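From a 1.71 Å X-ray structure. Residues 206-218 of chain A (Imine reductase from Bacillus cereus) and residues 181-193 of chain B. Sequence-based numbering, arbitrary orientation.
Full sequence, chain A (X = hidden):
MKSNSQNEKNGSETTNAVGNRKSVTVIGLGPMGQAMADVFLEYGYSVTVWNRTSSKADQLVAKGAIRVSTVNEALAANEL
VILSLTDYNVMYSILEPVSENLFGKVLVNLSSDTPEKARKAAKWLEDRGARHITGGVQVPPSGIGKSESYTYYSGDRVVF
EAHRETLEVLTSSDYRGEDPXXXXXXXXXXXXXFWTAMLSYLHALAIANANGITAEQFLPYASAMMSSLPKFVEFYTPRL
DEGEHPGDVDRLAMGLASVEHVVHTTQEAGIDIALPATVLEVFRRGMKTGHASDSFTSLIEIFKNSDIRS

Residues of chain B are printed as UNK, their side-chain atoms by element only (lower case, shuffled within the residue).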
# COMPACT_ATOMS: atom_id res chain seq x y z
N ALA A 206 -10.33 8.54 3.96
CA ALA A 206 -10.71 9.79 4.61
C ALA A 206 -11.03 10.90 3.54
O ALA A 206 -12.01 11.70 3.76
CB ALA A 206 -9.61 10.24 5.52
N ILE A 207 -10.19 10.95 2.50
CA ILE A 207 -10.43 11.89 1.36
C ILE A 207 -11.84 11.53 0.75
O ILE A 207 -12.68 12.40 0.49
CB ILE A 207 -9.32 11.85 0.29
CG1 ILE A 207 -7.97 12.28 0.89
CG2 ILE A 207 -9.70 12.72 -0.89
CD1 ILE A 207 -6.80 12.06 -0.08
N ALA A 208 -12.05 10.26 0.44
CA ALA A 208 -13.33 9.81 -0.17
C ALA A 208 -14.52 10.23 0.67
O ALA A 208 -15.49 10.83 0.22
CB ALA A 208 -13.24 8.29 -0.33
N ASN A 209 -14.47 9.94 1.97
CA ASN A 209 -15.50 10.31 2.94
C ASN A 209 -15.76 11.87 3.00
O ASN A 209 -16.96 12.27 3.02
CB ASN A 209 -15.17 9.89 4.37
CG ASN A 209 -15.12 8.37 4.61
OD1 ASN A 209 -14.54 7.98 5.63
ND2 ASN A 209 -15.68 7.58 3.78
N ALA A 210 -14.70 12.65 2.92
CA ALA A 210 -14.91 14.13 2.95
C ALA A 210 -15.69 14.58 1.75
O ALA A 210 -16.41 15.57 1.81
CB ALA A 210 -13.56 14.83 3.04
N ASN A 211 -15.56 13.87 0.64
CA ASN A 211 -16.18 14.20 -0.67
C ASN A 211 -17.54 13.52 -0.86
O ASN A 211 -18.16 13.59 -1.95
CB ASN A 211 -15.26 13.80 -1.85
CG ASN A 211 -14.16 14.83 -2.08
OD1 ASN A 211 -14.34 15.76 -2.89
ND2 ASN A 211 -13.02 14.69 -1.38
N GLY A 212 -17.99 12.81 0.18
CA GLY A 212 -19.33 12.15 0.17
C GLY A 212 -19.46 10.76 -0.34
O GLY A 212 -20.60 10.29 -0.62
N ILE A 213 -18.37 10.01 -0.36
CA ILE A 213 -18.49 8.59 -0.75
C ILE A 213 -18.01 7.68 0.43
O ILE A 213 -17.16 8.05 1.28
CB ILE A 213 -17.88 8.17 -2.06
CG1 ILE A 213 -16.41 8.05 -1.89
CG2 ILE A 213 -18.39 8.97 -3.36
CD1 ILE A 213 -15.89 7.15 -2.95
N THR A 214 -18.62 6.50 0.45
CA THR A 214 -18.39 5.56 1.57
C THR A 214 -17.29 4.54 1.30
O THR A 214 -16.78 4.34 0.18
CB THR A 214 -19.71 4.75 1.85
OG1 THR A 214 -20.03 3.92 0.75
CG2 THR A 214 -20.81 5.69 2.18
N ALA A 215 -16.94 3.77 2.32
CA ALA A 215 -15.99 2.67 2.15
C ALA A 215 -16.56 1.61 1.25
O ALA A 215 -15.83 1.02 0.45
CB ALA A 215 -15.57 2.10 3.46
N GLU A 216 -17.88 1.39 1.32
CA GLU A 216 -18.48 0.38 0.45
C GLU A 216 -18.31 0.80 -1.04
O GLU A 216 -18.04 -0.05 -1.93
CB GLU A 216 -19.95 0.19 0.78
CG GLU A 216 -20.64 -0.86 -0.10
CD GLU A 216 -20.18 -2.28 0.26
OE1 GLU A 216 -19.59 -2.51 1.35
OE2 GLU A 216 -20.38 -3.20 -0.58
N GLN A 217 -18.46 2.09 -1.30
CA GLN A 217 -18.31 2.62 -2.65
C GLN A 217 -16.86 2.52 -3.17
O GLN A 217 -16.59 2.18 -4.33
CB GLN A 217 -18.78 4.06 -2.71
CG GLN A 217 -20.33 4.21 -2.62
CD GLN A 217 -20.74 5.64 -2.59
OE1 GLN A 217 -20.53 6.34 -1.61
NE2 GLN A 217 -21.40 6.12 -3.68
N PHE A 218 -15.94 2.74 -2.24
CA PHE A 218 -14.50 2.72 -2.57
C PHE A 218 -13.95 1.32 -2.72
O PHE A 218 -12.96 1.08 -3.49
CB PHE A 218 -13.75 3.55 -1.52
CG PHE A 218 -12.23 3.74 -1.75
CD1 PHE A 218 -11.68 3.87 -3.04
CD2 PHE A 218 -11.35 3.89 -0.67
CE1 PHE A 218 -10.31 4.07 -3.23
CE2 PHE A 218 -9.99 4.13 -0.86
CZ PHE A 218 -9.48 4.19 -2.15
N UNK B 181 -16.73 16.43 -9.66
CA UNK B 181 -15.48 16.12 -8.96
C UNK B 181 -15.20 14.61 -8.90
O UNK B 181 -14.06 14.22 -8.66
N UNK B 182 -16.22 13.75 -9.10
CA UNK B 182 -16.02 12.30 -8.82
C UNK B 182 -15.04 11.55 -9.70
O UNK B 182 -14.26 10.71 -9.20
c UNK B 182 -18.34 11.95 -7.71
c UNK B 182 -17.37 11.54 -8.77
c UNK B 182 -17.86 11.58 -6.30
c UNK B 182 -19.65 11.24 -7.96
N UNK B 183 -14.99 11.87 -11.00
CA UNK B 183 -14.02 11.27 -11.85
C UNK B 183 -12.59 11.53 -11.38
O UNK B 183 -11.74 10.60 -11.39
c UNK B 183 -14.17 11.75 -13.27
N UNK B 184 -12.34 12.73 -10.86
CA UNK B 184 -11.02 13.05 -10.32
C UNK B 184 -10.81 12.41 -8.92
O UNK B 184 -9.69 12.02 -8.55
s UNK B 184 -10.13 14.22 -13.12
c UNK B 184 -10.79 14.55 -10.28
c UNK B 184 -10.73 15.22 -11.70
c UNK B 184 -8.70 14.30 -12.28
N UNK B 185 -11.88 12.35 -8.15
CA UNK B 185 -11.82 11.80 -6.80
C UNK B 185 -11.33 10.37 -6.86
O UNK B 185 -10.31 10.03 -6.21
c UNK B 185 -12.22 12.02 -3.62
c UNK B 185 -13.05 11.23 -4.63
c UNK B 185 -14.48 11.03 -4.23
c UNK B 185 -13.11 11.87 -6.08
N UNK B 186 -11.99 9.55 -7.63
CA UNK B 186 -11.63 8.11 -7.71
C UNK B 186 -10.20 7.89 -8.25
O UNK B 186 -9.41 7.10 -7.73
o UNK B 186 -17.53 6.12 -5.80
c UNK B 186 -16.33 6.44 -6.44
c UNK B 186 -16.21 7.63 -7.18
c UNK B 186 -15.29 5.58 -6.38
c UNK B 186 -14.10 5.85 -7.05
c UNK B 186 -13.95 7.02 -7.82
c UNK B 186 -12.61 7.33 -8.53
c UNK B 186 -15.01 7.90 -7.84
N UNK B 187 -9.81 8.68 -9.27
CA UNK B 187 -8.45 8.64 -9.77
C UNK B 187 -7.38 9.01 -8.72
O UNK B 187 -6.42 8.23 -8.48
o UNK B 187 -3.35 9.02 -13.55
c UNK B 187 -4.59 9.12 -12.94
c UNK B 187 -8.37 9.63 -10.96
c UNK B 187 -5.96 10.20 -11.35
c UNK B 187 -7.05 9.44 -11.71
c UNK B 187 -4.75 10.06 -11.98
c UNK B 187 -5.69 8.32 -13.36
c UNK B 187 -6.91 8.50 -12.72
N UNK B 188 -7.55 10.12 -8.05
CA UNK B 188 -6.55 10.60 -7.12
C UNK B 188 -6.43 9.73 -5.87
O UNK B 188 -5.30 9.51 -5.39
o UNK B 188 -4.48 12.59 -8.19
c UNK B 188 -6.77 13.09 -7.77
c UNK B 188 -6.81 12.04 -6.67
c UNK B 188 -5.50 13.12 -8.60
n UNK B 188 -5.56 13.75 -9.82
N UNK B 189 -7.55 9.25 -5.36
CA UNK B 189 -7.46 8.39 -4.11
C UNK B 189 -6.80 7.01 -4.48
O UNK B 189 -6.08 6.45 -3.64
c UNK B 189 -9.28 9.61 -2.93
c UNK B 189 -11.17 7.33 -3.44
c UNK B 189 -9.83 7.48 -4.20
c UNK B 189 -8.82 8.23 -3.39
N UNK B 190 -6.99 6.50 -5.69
CA UNK B 190 -6.26 5.29 -6.10
C UNK B 190 -4.75 5.58 -6.24
O UNK B 190 -3.87 4.74 -5.87
c UNK B 190 -8.14 3.93 -7.25
c UNK B 190 -6.83 4.71 -7.40
o UNK B 190 -8.66 1.98 -8.64
c UNK B 190 -8.48 3.22 -8.56
n UNK B 190 -8.39 3.98 -9.62
N UNK B 191 -4.38 6.78 -6.71
CA UNK B 191 -2.99 7.14 -6.77
C UNK B 191 -2.33 7.36 -5.43
O UNK B 191 -1.13 7.09 -5.30
c UNK B 191 -3.08 8.09 -9.18
c UNK B 191 -0.75 6.92 -9.86
s UNK B 191 -2.45 6.56 -9.89
c UNK B 191 -2.71 8.36 -7.73
N UNK B 192 -3.08 7.84 -4.43
CA UNK B 192 -2.60 7.97 -3.06
C UNK B 192 -2.09 6.53 -2.59
O UNK B 192 -0.96 6.40 -2.07
o UNK B 192 -2.23 9.07 -0.48
c UNK B 192 -3.42 8.93 -0.81
o UNK B 192 -4.45 9.12 -0.07
c UNK B 192 -3.79 8.50 -2.21
N UNK B 193 -2.91 5.52 -2.82
CA UNK B 193 -2.50 4.11 -2.51
C UNK B 193 -1.30 3.66 -3.38
O UNK B 193 -0.31 3.18 -2.83
c UNK B 193 -3.20 1.76 -2.50
c UNK B 193 -4.75 3.46 -1.62
c UNK B 193 -3.67 3.17 -2.66
c UNK B 193 -6.04 2.65 -1.78

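Position 181 of chain B has no atoms beyond the backbone, so it is Gly B181; its carbonyl O accepts from the backbone N of position 185, 2.9 Å away. Position 182 carries four carbons forked at the second, and the fork meets Ile A213; this is the pattern of leucine. Although its CA-to-CB bond points sideways, the end of Leu B182 comes nearer, and CD2 lies 4.0 Å from Ile A213 CG2. A single carbon at position 183, out of reach of the chain A stretch, gives Ala B183. At 184 an unbranched run of two carbons, a sulfur and a carbon defines Met B184, likewise remote.

Position 185 again has four carbons forked at the second, but here CA-to-CB points toward chain A and the fork sits among Ile A207, Ala A208, Asn A211 and Ile A213. This is Leu B185: CD1 is 3.8 Å from Ile A207 CG2 and 3.6 Å from Asn A211 ND2. That amide is not left unpaired against the methyl, since Asn A211 ND2 donates to Ile A207 O at 3.0 Å.

At 186 one carbon leads to a six-carbon ring bearing an oxygen; the ring reaches Ile A213, and the backbone O of Gln A217 lies at its edge. This is Tyr B186, with CZ 3.6 Å from Ile A213 CD1. Position 187 has the same ring and oxygen but makes no contact with the chain A stretch; it is Tyr B187. At position 188, three carbons, the third carrying an oxygen and a nitrogen, identify Gln B188, whose end leads away.

Position 189 has four carbons forked at the first, with one arm two carbons long, set against Ile A207, Ala A208 and Phe A218: isoleucine. Ile B189 CG2 packs 3.7 Å from Ile A207 CG2, and CD1 sits over one face of the Phe A218 ring, 3.7 Å from its centroid, in a CH-pi contact. Position 190 has three carbons, the third carrying an oxygen and a nitrogen, with no close contact to the chain A stretch: Gln B190, which points sideways. The unbranched carbon-carbon-sulfur-carbon chain at 191 is Met B191, out of reach. At 192 two carbons, the second bearing two oxygens, approach Ile A207 and give Asp B192; OD2 lies 3.8 Å from Ile A207 CD1 and is hydrogen-bonded elsewhere in the structure. Position 193 has four carbons forked at the first, one arm two carbons long, whose tip meets the Phe A218 ring; it is Ile B193, with CD1 3.8 Å from Phe A218 CZ.

The contact is therefore one of apolar packing. Helices 206-210 and 182-193 run nearly antiparallel at 164°, 10.2 Å apart, and no hydrogen bond crosses between the stretches. Leu B185 and Ile B189, one helical turn apart, both pack against Ile A207 and Ala A208, while Ile A213 and Phe A218 extend the packing beyond the first helix.

Chain B, residues 181-193: GLAMLYYQIQMDI
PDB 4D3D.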